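Local coordinates for putative polyketide synthase (Brevibacillus brevis, PDB 5HU7), which probably catalyses the dehydration of beta-hydroxyacyl intermediates, as the dehydratase domain of a trans-acyltransferase polyketide synthase, at residues P196-E201 with V207-L212. Residues are numbered along the deposited sequence; the frame is centred on the assembly and turned at random.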
ATOM      1  N   PRO A 196      18.058 -18.268  16.382  1.00 97.54           N
ATOM      2  CA  PRO A 196      19.126 -17.762  15.504  1.00100.99           C
ATOM      3  C   PRO A 196      19.130 -16.246  15.342  1.00108.56           C
ATOM      4  O   PRO A 196      18.109 -15.595  15.513  1.00105.90           O
ATOM      5  CB  PRO A 196      18.872 -18.474  14.174  1.00101.65           C
ATOM      6  CG  PRO A 196      18.034 -19.639  14.504  1.00103.05           C
ATOM      7  CD  PRO A 196      17.213 -19.256  15.681  1.00 96.85           C
ATOM      8  N   SER A 197      20.305 -15.698  15.037  1.00112.29           N
ATOM      9  CA  SER A 197      20.503 -14.261  14.859  1.00115.06           C
ATOM     10  C   SER A 197      19.727 -13.739  13.645  1.00119.78           C
ATOM     11  O   SER A 197      19.774 -14.334  12.568  1.00118.73           O
ATOM     12  CB  SER A 197      21.992 -13.946  14.701  1.00121.99           C
ATOM     13  OG  SER A 197      22.568 -14.676  13.629  1.00131.81           O
ATOM     14  N   ILE A 198      18.986 -12.652  13.852  1.00118.11           N
ATOM     15  CA  ILE A 198      18.203 -11.970  12.827  1.00118.88           C
ATOM     16  C   ILE A 198      18.637 -10.505  12.902  1.00126.88           C
ATOM     17  O   ILE A 198      18.829  -9.983  14.007  1.00128.51           O
ATOM     18  CB  ILE A 198      16.675 -12.176  13.088  1.00119.35           C
ATOM     19  CG1 ILE A 198      16.283 -13.667  12.958  1.00118.10           C
ATOM     20  CG2 ILE A 198      15.794 -11.320  12.177  1.00120.40           C
ATOM     21  CD1 ILE A 198      16.430 -14.340  11.599  1.00124.19           C
ATOM     22  N   THR A 199      18.824  -9.853  11.737  1.00124.15           N
ATOM     23  CA  THR A 199      19.267  -8.456  11.669  1.00126.84           C
ATOM     24  C   THR A 199      18.352  -7.533  12.496  1.00129.76           C
ATOM     25  O   THR A 199      17.154  -7.786  12.588  1.00126.00           O
ATOM     26  CB  THR A 199      19.416  -8.036  10.195  1.00135.41           C
ATOM     27  OG1 THR A 199      20.412  -8.862   9.589  1.00135.14           O
ATOM     28  CG2 THR A 199      19.793  -6.574  10.027  1.00138.58           C
ATOM     29  N   MET A 200      18.942  -6.514  13.153  1.00129.51           N
ATOM     30  CA  MET A 200      18.221  -5.551  14.002  1.00129.37           C
ATOM     31  C   MET A 200      17.073  -4.892  13.229  1.00129.89           C
ATOM     32  O   MET A 200      15.972  -4.790  13.762  1.00126.50           O
ATOM     33  CB  MET A 200      19.190  -4.463  14.519  1.00136.53           C
ATOM     34  CG  MET A 200      18.658  -3.657  15.708  1.00141.26           C
ATOM     35  SD  MET A 200      19.344  -1.963  15.810  1.00151.19           S
ATOM     36  CE  MET A 200      21.106  -2.302  15.820  1.00151.59           C
ATOM     37  N   GLU A 201      17.338  -4.448  11.985  1.00127.40           N
ATOM     38  CA  GLU A 201      16.337  -3.803  11.126  1.00126.20           C
ATOM     39  C   GLU A 201      15.214  -4.767  10.694  1.00123.19           C
ATOM     40  O   GLU A 201      14.062  -4.342  10.609  1.00119.81           O
ATOM     41  CB  GLU A 201      17.022  -3.144   9.900  1.00130.96           C
ATOM     42  CG  GLU A 201      16.086  -2.424   8.930  1.00144.86           C
ATOM     43  CD  GLU A 201      15.133  -1.413   9.540  1.00167.82           C
ATOM     44  OE1 GLU A 201      15.621  -0.393  10.079  1.00166.59           O
ATOM     45  OE2 GLU A 201      13.900  -1.622   9.447  1.00154.49           O
ATOM     46  N   VAL A 207       7.495  -9.736  15.317  1.00 76.75           N
ATOM     47  CA  VAL A 207       7.104 -10.070  16.674  1.00 75.38           C
ATOM     48  C   VAL A 207       7.513 -11.551  16.869  1.00 77.53           C
ATOM     49  O   VAL A 207       8.264 -11.869  17.794  1.00 78.87           O
ATOM     50  CB  VAL A 207       5.597  -9.795  16.942  1.00 78.99           C
ATOM     51  CG1 VAL A 207       5.106 -10.483  18.217  1.00 77.80           C
ATOM     52  CG2 VAL A 207       5.343  -8.291  17.019  1.00 80.28           C
ATOM     53  N   PHE A 208       7.045 -12.428  15.939  1.00 69.64           N
ATOM     54  CA  PHE A 208       7.364 -13.847  15.905  1.00 68.39           C
ATOM     55  C   PHE A 208       8.625 -14.056  15.112  1.00 74.87           C
ATOM     56  O   PHE A 208       8.703 -13.631  13.953  1.00 75.35           O
ATOM     57  CB  PHE A 208       6.272 -14.657  15.227  1.00 68.13           C
ATOM     58  CG  PHE A 208       4.958 -14.695  15.962  1.00 67.33           C
ATOM     59  CD1 PHE A 208       4.749 -15.598  16.992  1.00 69.52           C
ATOM     60  CD2 PHE A 208       3.907 -13.888  15.574  1.00 66.85           C
ATOM     61  CE1 PHE A 208       3.534 -15.648  17.642  1.00 68.86           C
ATOM     62  CE2 PHE A 208       2.698 -13.918  16.252  1.00 68.09           C
ATOM     63  CZ  PHE A 208       2.520 -14.796  17.273  1.00 66.07           C
ATOM     64  N   HIS A 209       9.596 -14.761  15.712  1.00 71.02           N
ATOM     65  CA  HIS A 209      10.868 -15.045  15.096  1.00 71.43           C
ATOM     66  C   HIS A 209      10.626 -16.108  14.009  1.00 78.55           C
ATOM     67  O   HIS A 209       9.815 -17.013  14.227  1.00 75.40           O
ATOM     68  CB  HIS A 209      11.829 -15.574  16.166  1.00 72.07           C
ATOM     69  CG  HIS A 209      13.245 -15.668  15.734  1.00 75.67           C
ATOM     70  ND1 HIS A 209      13.702 -16.747  14.996  1.00 76.92           N
ATOM     71  CD2 HIS A 209      14.269 -14.813  15.940  1.00 77.92           C
ATOM     72  CE1 HIS A 209      14.977 -16.484  14.735  1.00 77.61           C
ATOM     73  NE2 HIS A 209      15.384 -15.387  15.375  1.00 78.98           N
ATOM     74  N   PRO A 210      11.331 -16.057  12.849  1.00 79.35           N
ATOM     75  CA  PRO A 210      11.085 -17.060  11.805  1.00 79.65           C
ATOM     76  C   PRO A 210      11.465 -18.503  12.153  1.00 87.35           C
ATOM     77  O   PRO A 210      11.045 -19.408  11.433  1.00 87.74           O
ATOM     78  CB  PRO A 210      11.909 -16.526  10.623  1.00 82.74           C
ATOM     79  CG  PRO A 210      12.941 -15.700  11.226  1.00 87.89           C
ATOM     80  CD  PRO A 210      12.302 -15.048  12.385  1.00 82.24           C
ATOM     81  N   SER A 211      12.252 -18.729  13.221  1.00 86.76           N
ATOM     82  CA  SER A 211      12.707 -20.065  13.622  1.00 87.81           C
ATOM     83  C   SER A 211      12.017 -20.614  14.869  1.00 92.13           C
ATOM     84  O   SER A 211      12.326 -21.734  15.256  1.00 93.20           O
ATOM     85  CB  SER A 211      14.207 -20.026  13.874  1.00 93.74           C
ATOM     86  OG  SER A 211      14.887 -19.309  12.855  1.00104.42           O
ATOM     87  N   LEU A 212      11.105 -19.859  15.490  1.00 88.01           N
ATOM     88  CA  LEU A 212      10.406 -20.263  16.717  1.00 88.10           C
ATOM     89  C   LEU A 212       9.653 -21.614  16.636  1.00 93.93           C
ATOM     90  O   LEU A 212       9.611 -22.342  17.622  1.00 94.19           O
ATOM     91  CB  LEU A 212       9.439 -19.132  17.128  1.00 87.02           C
ATOM     92  CG  LEU A 212       8.592 -19.368  18.361  1.00 90.91           C
ATOM     93  CD1 LEU A 212       9.467 -19.563  19.579  1.00 93.45           C
ATOM     94  CD2 LEU A 212       7.622 -18.220  18.584  1.00 91.04           C
TER
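With CG anti to the backbone N (chi1 -169°), the His209 ring is carried to the loop 196-198, while Ile198, its CG1 anti to the carbonyl carbon, turns that branch against the ring. In this double hot-dog dehydratase fold, the contact ties the loop leaving strand 188-193 to the type I turn, His209 to Leu212, that leads into helix 212-227. The imidazole works at both nitrogens. NE2 donates to Pro196 O at 2.7 Å, a short bond bent to 143° at the hydrogen, with the oxygen at the ring edge, tilted somewhat out of its plane. ND1 accepts from Ser211 N at 3.0 Å, a capping bond inside the turn that leads into the helix; this bond is straighter, at 160°. Together the two bonds fix the ring's rotation, and Pro210 CD lies over one face, displaced to the rim. Ile198 CG1 comes in obliquely, a tight 3.1 Å from NE2. With an alanine here instead of His209, Pro196 O and Ser211 N would probably lose these partners and the two loops could part. Leu37 and Phe38 also touch Pro210. Beyond the ring, Pro196 CD packs on Ser211 CB at 3.6 Å, and Ile198 CD1 meets Pro210 CG, 3.8 Å away.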